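Haloacid dehalogenase-like hydrolase (Salmonella enterica subsp. enterica serovar Typhi, PDB 4EZE) probably hydrolyses O-phosphoserine to serine and phosphate with the help of magnesium, the last step of serine biosynthesis. Local coordinates at residues M277-G282 / R294-H299. Numbering follows the deposited sequence. Where two conformers were deposited one is given.
Sequences MLEHAG and REKIHH
A water joins H299 to G282: its oxygen sits 2.8 Å from H299 NE2 and donates a weak bond of 3.4 Å to G282 O, a thin polar link close to where two neighbouring strands, 283-287 and 299-301, start. The rest of the contact is made by side chains. I297 does most of the work, holding its CG1 beside its own backbone N (chi1 -49°) and bringing the CD1 methyl against two neighbouring residues of helix 275-280. That methyl lies 3.8 Å from L278 CB and 3.9 Å from E279 CG, while L278 CD1 reaches back to within 4.1 Å of I297 CG1; the leucine and isoleucine side chains meet nearly at right angles. I297 also packs on L275, one turn earlier in the helix, and L278 rests on A267 of strand 265-269. Farther out, the extended chain of E279 carries its carboxylate to the aliphatic part of K296, OE1 lying 3.3 Å from K296 CD. The lysine bends at its last torsion (chi4 63°), and its NZ stays 5.2 Å from E279 OE1, too far for a salt bridge. Behind I297 the chain turns into strand 299-301, the edge of the parallel Rossmann-like sheet of the HAD fold, and H299 pairs through its backbone with A286 of strand 283-287. The contact thus packs two successive crossover helices, 275-280 and 291-296, over that sheet: its buried centre is purely apolar, whereas at the exposed margin the glutamate and lysine probably add a modest, solvent-screened attraction.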
ATOM      1  N   MET A 277       8.440   3.004   6.577  1.00 45.09           N
ATOM      2  CA  MET A 277       7.886   3.873   5.554  1.00 43.71           C
ATOM      3  C   MET A 277       6.435   4.277   5.824  1.00 45.45           C
ATOM      4  O   MET A 277       6.058   5.425   5.613  1.00 51.32           O
ATOM      5  CB  MET A 277       7.994   3.196   4.193  1.00 39.57           C
ATOM      6  CG  MET A 277       7.487   4.026   3.045  1.00 53.30           C
ATOM      7  SD  MET A 277       7.820   3.247   1.456  1.00 48.16           S
ATOM      8  CE  MET A 277       6.475   2.062   1.375  1.00 53.87           C
ATOM      9  N   LEU A 278       5.605   3.353   6.277  1.00 40.21           N
ATOM     10  CA  LEU A 278       4.206   3.715   6.532  1.00 34.33           C
ATOM     11  C   LEU A 278       4.053   4.539   7.809  1.00 50.68           C
ATOM     12  O   LEU A 278       3.162   5.402   7.912  1.00 50.64           O
ATOM     13  CB  LEU A 278       3.321   2.473   6.638  1.00 43.38           C
ATOM     14  CG  LEU A 278       3.280   1.486   5.481  1.00 56.62           C
ATOM     15  CD1 LEU A 278       2.390   0.332   5.896  1.00 43.07           C
ATOM     16  CD2 LEU A 278       2.714   2.140   4.240  1.00 54.54           C
ATOM     17  N   GLU A 279       4.896   4.256   8.794  1.00 46.71           N
ATOM     18  CA  GLU A 279       4.823   4.994  10.047  1.00 59.79           C
ATOM     19  C   GLU A 279       5.314   6.406   9.839  1.00 53.93           C
ATOM     20  O   GLU A 279       4.805   7.342  10.450  1.00 52.48           O
ATOM     21  CB  GLU A 279       5.614   4.309  11.147  1.00 58.38           C
ATOM     22  CG  GLU A 279       4.843   3.166  11.791  1.00 59.76           C
ATOM     23  CD  GLU A 279       5.720   2.309  12.687  1.00 63.49           C
ATOM     24  OE1 GLU A 279       5.241   1.902  13.765  1.00 99.44           O
ATOM     25  OE2 GLU A 279       6.885   2.037  12.317  1.00 86.76           O
ATOM     26  N   HIS A 280       6.272   6.568   8.941  1.00 48.11           N
ATOM     27  CA  HIS A 280       6.755   7.902   8.626  1.00 48.73           C
ATOM     28  C   HIS A 280       5.732   8.732   7.833  1.00 56.32           C
ATOM     29  O   HIS A 280       5.540   9.902   8.108  1.00 47.53           O
ATOM     30  CB  HIS A 280       8.071   7.842   7.864  1.00 46.35           C
ATOM     31  CG  HIS A 280       8.474   9.156   7.280  1.00 63.21           C
ATOM     32  ND1 HIS A 280       9.136  10.119   8.011  1.00 61.56           N
ATOM     33  CD2 HIS A 280       8.285   9.681   6.047  1.00 54.95           C
ATOM     34  CE1 HIS A 280       9.352  11.173   7.244  1.00 49.07           C
ATOM     35  NE2 HIS A 280       8.851  10.931   6.045  1.00 56.70           N
ATOM     36  N   ALA A 281       5.081   8.139   6.845  1.00 52.94           N
ATOM     37  CA  ALA A 281       4.105   8.894   6.057  1.00 53.71           C
ATOM     38  C   ALA A 281       3.085   9.597   6.946  1.00 51.85           C
ATOM     39  O   ALA A 281       2.757   9.108   8.038  1.00 43.70           O
ATOM     40  CB  ALA A 281       3.386   7.977   5.083  1.00 34.91           C
ATOM     41  N   GLY A 282       2.556  10.721   6.467  1.00 52.34           N
ATOM     42  CA  GLY A 282       1.518  11.444   7.216  1.00 36.19           C
ATOM     43  C   GLY A 282       0.296  10.547   7.301  1.00 54.29           C
ATOM     44  O   GLY A 282      -0.331  10.414   8.341  1.00 51.03           O
ATOM     45  N   ARG A 294      -1.344  -4.561  10.362  1.00 47.48           N
ATOM     46  CA  ARG A 294      -2.705  -4.148  10.675  0.50 40.24           C
ATOM     47  C   ARG A 294      -2.770  -3.595  12.113  1.00 55.27           C
ATOM     48  O   ARG A 294      -3.666  -2.838  12.469  1.00 48.65           O
ATOM     49  CB  ARG A 294      -3.684  -5.314  10.459  0.50 53.78           C
ATOM     50  CG  ARG A 294      -3.893  -5.714   8.993  0.50 46.69           C
ATOM     51  CD  ARG A 294      -4.560  -7.086   8.867  0.50 59.79           C
ATOM     52  NE  ARG A 294      -5.107  -7.361   7.533  0.50 45.85           N
ATOM     53  CZ  ARG A 294      -6.411  -7.334   7.237  0.50 72.89           C
ATOM     54  NH1 ARG A 294      -7.285  -7.051   8.197  0.50 49.11           N
ATOM     55  NH2 ARG A 294      -6.849  -7.592   5.991  0.50 26.00           N
ATOM     56  N   GLU A 295      -1.805  -3.967  12.945  1.00 52.35           N
ATOM     57  CA  GLU A 295      -1.849  -3.542  14.341  1.00 48.28           C
ATOM     58  C   GLU A 295      -1.196  -2.202  14.604  1.00 48.66           C
ATOM     59  O   GLU A 295      -1.618  -1.474  15.501  1.00 50.41           O
ATOM     60  CB  GLU A 295      -1.263  -4.598  15.271  1.00 65.05           C
ATOM     61  CG  GLU A 295      -2.188  -5.779  15.503  1.00105.63           C
ATOM     62  CD  GLU A 295      -1.775  -6.598  16.709  1.00148.98           C
ATOM     63  OE1 GLU A 295      -1.351  -5.990  17.716  1.00152.78           O
ATOM     64  OE2 GLU A 295      -1.874  -7.843  16.650  1.00 89.78           O
ATOM     65  N   LYS A 296      -0.167  -1.852  13.847  1.00 53.91           N
ATOM     66  CA  LYS A 296       0.398  -0.517  14.019  1.00 47.72           C
ATOM     67  C   LYS A 296      -0.248   0.524  13.108  1.00 50.80           C
ATOM     68  O   LYS A 296      -0.271   1.705  13.446  1.00 59.12           O
ATOM     69  CB  LYS A 296       1.914  -0.529  13.831  1.00 75.11           C
ATOM     70  CG  LYS A 296       2.645  -1.343  14.884  1.00 93.27           C
ATOM     71  CD  LYS A 296       4.064  -0.841  15.091  1.00114.27           C
ATOM     72  CE  LYS A 296       4.890  -1.843  15.881  1.00119.14           C
ATOM     73  NZ  LYS A 296       5.042  -3.128  15.140  1.00 76.31           N
ATOM     74  N   ILE A 297      -0.781   0.103  11.961  1.00 56.56           N
ATOM     75  CA  ILE A 297      -1.302   1.079  10.998  1.00 52.01           C
ATOM     76  C   ILE A 297      -2.813   1.060  10.895  1.00 46.42           C
ATOM     77  O   ILE A 297      -3.406   0.056  10.515  1.00 47.46           O
ATOM     78  CB  ILE A 297      -0.701   0.899   9.601  1.00 45.99           C
ATOM     79  CG1 ILE A 297       0.830   0.801   9.693  1.00 46.44           C
ATOM     80  CG2 ILE A 297      -1.180   2.028   8.698  1.00 43.19           C
ATOM     81  CD1 ILE A 297       1.550   2.109   9.989  1.00 43.07           C
ATOM     82  N   HIS A 298      -3.416   2.206  11.188  1.00 41.64           N
ATOM     83  CA  HIS A 298      -4.841   2.312  11.454  1.00 48.52           C
ATOM     84  C   HIS A 298      -5.701   2.759  10.280  1.00 47.32           C
ATOM     85  O   HIS A 298      -6.936   2.623  10.312  1.00 47.38           O
ATOM     86  CB  HIS A 298      -5.041   3.220  12.663  1.00 50.59           C
ATOM     87  CG  HIS A 298      -4.393   2.693  13.900  1.00 63.89           C
ATOM     88  ND1 HIS A 298      -4.506   3.312  15.126  1.00 79.86           N
ATOM     89  CD2 HIS A 298      -3.647   1.582  14.104  1.00 67.33           C
ATOM     90  CE1 HIS A 298      -3.836   2.617  16.028  1.00 71.59           C
ATOM     91  NE2 HIS A 298      -3.304   1.564  15.433  1.00 68.74           N
ATOM     92  N   HIS A 299      -5.059   3.272   9.237  1.00 35.94           N
ATOM     93  CA  HIS A 299      -5.747   3.410   7.945  1.00 38.40           C
ATOM     94  C   HIS A 299      -5.562   2.087   7.196  1.00 41.32           C
ATOM     95  O   HIS A 299      -4.434   1.630   7.030  1.00 42.09           O
ATOM     96  CB  HIS A 299      -5.121   4.529   7.126  1.00 37.05           C
ATOM     97  CG  HIS A 299      -5.365   5.902   7.673  1.00 51.03           C
ATOM     98  ND1 HIS A 299      -6.632   6.384   7.932  1.00 55.39           N
ATOM     99  CD2 HIS A 299      -4.511   6.922   7.942  1.00 47.69           C
ATOM    100  CE1 HIS A 299      -6.548   7.636   8.355  1.00 43.28           C
ATOM    101  NE2 HIS A 299      -5.272   7.986   8.376  1.00 45.50           N
TER
HETATM  102  O   HOH W   1      -3.708  10.351   8.288  1.00 53.11           O